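Local coordinates for biotin binding protein A (Gallus gallus, PDB 2C1S), which probably binds biotin as a chicken relative of avidin, and holds biotin-D-sulfoxide in its pocket, at residues A[11-14]-A[15-19]; A[23-26]-A[27-31]. All blocks are in the same frame, centred on the assembly; numbering follows the deposited sequence.

Contact 1 (A[11-14]-A[15-19]); sequences WRNE and LGSNM. With BSO (biotin-D-sulfoxide), chain C.
W11 pairs with M19 and R12 with N18 in the antiparallel beta hairpin that opens the avidin barrel, its strands joined by a type I turn from N13 to G16. Backbone bonds come first: W11 and M19 exchange N-H and C=O in both directions, N13 N bonds to S17 O, and G16 N closes the turn on N13 O at 3.0 Å. With G16 at positive phi, this is a type I turn with a G1 beta bulge.

Among the side chains, N13 does most of the polar work. Its CG sits between the backbone N and the carbonyl carbon (chi1 70°), which folds the amide back over the turn. OD1 accepts from L15 N (2.9 Å, an Asx turn) and from S17 N (3.1 Å), one above each face of the amide plane. These two bonds fix the amide's rotation and present ND2 to the ligand.

Side chains also meet on both faces of the hairpin. On the buried one the apolar pair W11 CB and M19 CG meets at 4.1 Å, near L95 of strand 93-102. On the other, the amide oxygen N18 OD1 rests against the aliphatic CB and CG of R12, 3.5 Å from CG, amide and guanidinium planes turned 58° apart.

At the pocket, L15 CD1 touches BSO N1 at 3.6 Å while L15 also packs on W112 of a neighbouring subunit. Y34 too bonds the ligand, consistent with the avidin-type grip on the ureido group. The ureido oxygen O3 takes a nearly straight bond from N13 ND2 (3.0 Å) and another from S17 OG (2.8 Å), whose oxygen is also bonded to A37 N.

Contact 2 (A[23-26]-A[27-31]); sequences ALDV and AGTFS
The chain folds back between D25 and T29, and the backbone directions before and after the reversal differ by 162°. D25 N bonds to T29 O at 2.8 Å. A type I turn from D25 to G28 is closed by G28 N bonding to D25 O at 2.9 Å. G28 has positive phi, giving the G1 bulge pattern of a tight beta hairpin turn, and it leads into strand 29-35. L24 CA also comes within 3.4 Å of T29 O, a CA-H...O contact.

The main side-chain contact is D25 with T29. The D25 carboxylate is folded over the turn by chi1 of 58°, and its OD1 receives T29 OG1 at 2.6 Å through the syn lone pair, on the side of OD2. T29 OG1 also lies 2.7 Å from D25 OD2. OD1 takes a second, weak bond from T29 N at 2.9 Å. Beside this polar pair, L24 and F30 run alongside each other in the same direction, L24 CD1 resting 3.7 Å from F30 CB and lying obliquely to the ring. F30 continues onto L50 and L7, while A27 O bonds to Q71 of a neighbouring subunit.

The T29 hydroxyl is thus seated between the two carboxylate oxygens, with the weaker T29 N bond added at OD1, which ties the turn's first residue to the start of the strand and would probably favour an ionised D25.

How the contacts relate
Contacts 1 and 2 are successive reversals in one up-and-down barrel: contact 1 joins strands 9-13 and 18-21, and contact 2 carries the chain from 18-21 into 29-35. They therefore sit at opposite ends of strand 18-21, their centres about 21 Å apart. Both use a type I turn with a glycine bulge. In both, a side-chain oxygen of the turn's first residue accepts backbone N-H: two in contact 1, but one, weakly, in contact 2, where a hydroxyl is the main donor. Contact 1, partly buried, uses a neutral amide whose nitrogen serves the ligand. Contact 2, largely at the surface, uses a carboxylate, with the buried F30 as its link to the interior. Each turn also reaches another subunit.

Contact 1 (A[11-14]-A[15-19])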
loop_
_atom_site.group_PDB
_atom_site.type_symbol
_atom_site.label_atom_id
_atom_site.label_comp_id
_atom_site.label_asym_id
_atom_site.label_seq_id
_atom_site.Cartn_x
_atom_site.Cartn_y
_atom_site.Cartn_z
ATOM N N TRP A 11 24.134 -3.599 2.649
ATOM C CA TRP A 11 23.242 -3.365 1.513
ATOM C C TRP A 11 22.998 -1.863 1.274
ATOM O O TRP A 11 23.023 -1.048 2.185
ATOM C CB TRP A 11 21.896 -4.058 1.754
ATOM C CG TRP A 11 21.994 -5.512 2.036
ATOM C CD1 TRP A 11 22.179 -6.096 3.259
ATOM C CD2 TRP A 11 21.918 -6.582 1.085
ATOM N NE1 TRP A 11 22.217 -7.445 3.132
ATOM C CE2 TRP A 11 22.087 -7.777 1.800
ATOM C CE3 TRP A 11 21.760 -6.640 -0.317
ATOM C CZ2 TRP A 11 22.054 -9.036 1.181
ATOM C CZ3 TRP A 11 21.738 -7.895 -0.935
ATOM C CH2 TRP A 11 21.873 -9.073 -0.182
ATOM N N ARG A 12 22.747 -1.492 0.026
ATOM C CA ARG A 12 22.404 -0.121 -0.338
ATOM C C ARG A 12 21.240 -0.185 -1.343
ATOM O O ARG A 12 21.183 -1.095 -2.176
ATOM C CB ARG A 12 23.596 0.574 -0.974
ATOM C CG ARG A 12 23.417 2.054 -1.213
ATOM C CD ARG A 12 24.617 2.630 -1.981
ATOM N NE ARG A 12 24.732 2.014 -3.306
ATOM C CZ ARG A 12 24.058 2.414 -4.393
ATOM N NH1 ARG A 12 23.201 3.444 -4.333
ATOM N NH2 ARG A 12 24.242 1.777 -5.557
ATOM N N ASN A 13 20.313 0.758 -1.237
ATOM C CA ASN A 13 19.173 0.806 -2.140
ATOM C C ASN A 13 19.306 1.971 -3.100
ATOM O O ASN A 13 20.292 2.740 -3.039
ATOM C CB ASN A 13 17.824 0.810 -1.375
ATOM C CG ASN A 13 17.533 2.093 -0.612
ATOM O OD1 ASN A 13 18.068 3.162 -0.900
ATOM N ND2 ASN A 13 16.622 1.983 0.391
ATOM N N GLU A 14 18.297 2.127 -3.963
ATOM C CA GLU A 14 18.354 3.102 -5.046
ATOM C C GLU A 14 18.225 4.562 -4.612
ATOM O O GLU A 14 18.453 5.476 -5.432
ATOM C CB GLU A 14 17.335 2.749 -6.126
ATOM C CG GLU A 14 15.891 3.170 -5.840
ATOM C CD GLU A 14 15.175 2.312 -4.801
ATOM O OE1 GLU A 14 15.763 1.373 -4.238
ATOM O OE2 GLU A 14 13.985 2.588 -4.550
ATOM N N LEU A 15 17.864 4.794 -3.346
ATOM C CA LEU A 15 17.765 6.136 -2.796
ATOM C C LEU A 15 19.100 6.573 -2.189
ATOM O O LEU A 15 19.264 7.727 -1.796
ATOM C CB LEU A 15 16.688 6.202 -1.705
ATOM C CG LEU A 15 15.258 5.878 -2.121
ATOM C CD1 LEU A 15 14.283 6.088 -0.930
ATOM C CD2 LEU A 15 14.848 6.711 -3.316
ATOM N N GLY A 16 20.033 5.629 -2.116
ATOM C CA GLY A 16 21.322 5.850 -1.474
ATOM C C GLY A 16 21.370 5.444 -0.018
ATOM O O GLY A 16 22.395 5.626 0.647
ATOM N N SER A 17 20.276 4.881 0.487
ATOM C CA SER A 17 20.270 4.374 1.847
ATOM C C SER A 17 21.145 3.126 2.011
ATOM O O SER A 17 21.202 2.260 1.130
ATOM C CB SER A 17 18.828 4.060 2.298
ATOM O OG SER A 17 18.069 5.237 2.204
ATOM N N ASN A 18 21.813 3.039 3.163
ATOM C CA ASN A 18 22.596 1.870 3.521
ATOM C C ASN A 18 21.995 1.152 4.707
ATOM O O ASN A 18 21.405 1.786 5.578
ATOM C CB ASN A 18 24.054 2.272 3.815
ATOM C CG ASN A 18 24.767 2.729 2.582
ATOM O OD1 ASN A 18 25.218 1.920 1.784
ATOM N ND2 ASN A 18 24.870 4.027 2.407
ATOM N N MET A 19 22.120 -0.168 4.724
ATOM C CA MET A 19 21.755 -0.937 5.924
ATOM C C MET A 19 22.644 -2.148 6.160
ATOM O O MET A 19 23.038 -2.850 5.230
ATOM C CB MET A 19 20.280 -1.349 5.914
ATOM C CG MET A 19 19.942 -2.466 5.002
ATOM S SD MET A 19 18.330 -3.170 5.342
ATOM C CE MET A 19 18.223 -4.299 3.960
HETATM C C11 BSO C . 10.973 9.758 8.388
HETATM O O11 BSO C . 11.357 10.629 7.573
HETATM O O12 BSO C . 9.869 9.780 8.961
HETATM C C10 BSO C . 11.909 8.585 8.752
HETATM C C9 BSO C . 12.886 8.120 7.646
HETATM C C8 BSO C . 12.106 7.346 6.590
HETATM C C7 BSO C . 13.012 7.066 5.374
HETATM C C2 BSO C . 12.198 6.309 4.299
HETATM S S1 BSO C . 11.746 4.625 4.744
HETATM C C6 BSO C . 11.256 4.204 3.047
HETATM C C5 BSO C . 12.284 4.921 2.149
HETATM N N1 BSO C . 13.423 4.020 1.919
HETATM C C3 BSO C . 14.535 4.528 2.462
HETATM O O3 BSO C . 15.622 3.951 2.360
HETATM N N2 BSO C . 14.357 5.715 3.057
HETATM C C4 BSO C . 12.925 6.123 2.923
HETATM O O10 BSO C . 10.489 4.769 5.559
#

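Contact 2 (A[23-26]-A[27-31])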
loop_
_atom_site.group_PDB
_atom_site.type_symbol
_atom_site.label_atom_id
_atom_site.label_comp_id
_atom_site.label_asym_id
_atom_site.label_seq_id
_atom_site.Cartn_x
_atom_site.Cartn_y
_atom_site.Cartn_z
ATOM N N ALA A 23 24.070 -11.312 11.843
ATOM C CA ALA A 23 23.802 -12.716 11.615
ATOM C C ALA A 23 22.425 -13.035 12.147
ATOM O O ALA A 23 21.984 -12.452 13.142
ATOM C CB ALA A 23 24.854 -13.616 12.303
ATOM N N LEU A 24 21.758 -13.960 11.473
ATOM C CA LEU A 24 20.464 -14.419 11.893
ATOM C C LEU A 24 20.675 -15.366 13.061
ATOM O O LEU A 24 21.626 -16.156 13.067
ATOM C CB LEU A 24 19.760 -15.101 10.732
ATOM C CG LEU A 24 18.993 -14.150 9.778
ATOM C CD1 LEU A 24 19.840 -12.982 9.142
ATOM C CD2 LEU A 24 18.317 -14.981 8.726
ATOM N N ASP A 25 19.815 -15.283 14.070
ATOM C CA ASP A 25 19.887 -16.293 15.111
ATOM C C ASP A 25 19.148 -17.555 14.662
ATOM O O ASP A 25 18.697 -17.639 13.515
ATOM C CB ASP A 25 19.484 -15.754 16.489
ATOM C CG ASP A 25 18.102 -15.195 16.521
ATOM O OD1 ASP A 25 17.276 -15.550 15.654
ATOM O OD2 ASP A 25 17.837 -14.382 17.439
ATOM N N VAL A 26 19.060 -18.556 15.529
ATOM C CA VAL A 26 18.586 -19.868 15.101
ATOM C C VAL A 26 17.124 -19.808 14.650
ATOM O O VAL A 26 16.719 -20.506 13.728
ATOM C CB VAL A 26 18.807 -20.944 16.200
ATOM C CG1 VAL A 26 18.289 -22.300 15.731
ATOM C CG2 VAL A 26 20.293 -21.018 16.557
ATOM N N ALA A 27 16.355 -18.938 15.297
ATOM C CA ALA A 27 14.962 -18.700 14.947
ATOM C C ALA A 27 14.744 -17.805 13.708
ATOM O O ALA A 27 13.609 -17.523 13.347
ATOM C CB ALA A 27 14.245 -18.127 16.143
ATOM N N GLY A 28 15.820 -17.374 13.055
ATOM C CA GLY A 28 15.704 -16.553 11.853
ATOM C C GLY A 28 15.464 -15.087 12.157
ATOM O O GLY A 28 15.247 -14.273 11.238
ATOM N N THR A 29 15.513 -14.732 13.440
ATOM C CA THR A 29 15.396 -13.346 13.815
ATOM C C THR A 29 16.751 -12.681 13.645
ATOM O O THR A 29 17.803 -13.352 13.690
ATOM C CB THR A 29 14.715 -13.131 15.222
ATOM O OG1 THR A 29 15.555 -13.625 16.234
ATOM C CG2 THR A 29 13.429 -13.891 15.301
ATOM N N PHE A 30 16.724 -11.391 13.349
ATOM C CA PHE A 30 17.936 -10.601 13.194
ATOM C C PHE A 30 17.763 -9.161 13.642
ATOM O O PHE A 30 16.641 -8.663 13.845
ATOM C CB PHE A 30 18.470 -10.648 11.735
ATOM C CG PHE A 30 17.487 -10.118 10.711
ATOM C CD1 PHE A 30 17.356 -8.743 10.503
ATOM C CD2 PHE A 30 16.667 -10.989 10.021
ATOM C CE1 PHE A 30 16.422 -8.248 9.570
ATOM C CE2 PHE A 30 15.726 -10.496 9.062
ATOM C CZ PHE A 30 15.634 -9.126 8.864
ATOM N N SER A 31 18.908 -8.501 13.774
ATOM C CA SER A 31 19.036 -7.114 14.117
ATOM C C SER A 31 19.870 -6.398 13.043
ATOM O O SER A 31 20.379 -7.024 12.119
ATOM C CB SER A 31 19.715 -7.030 15.486
ATOM O OG SER A 31 19.642 -5.723 15.979
#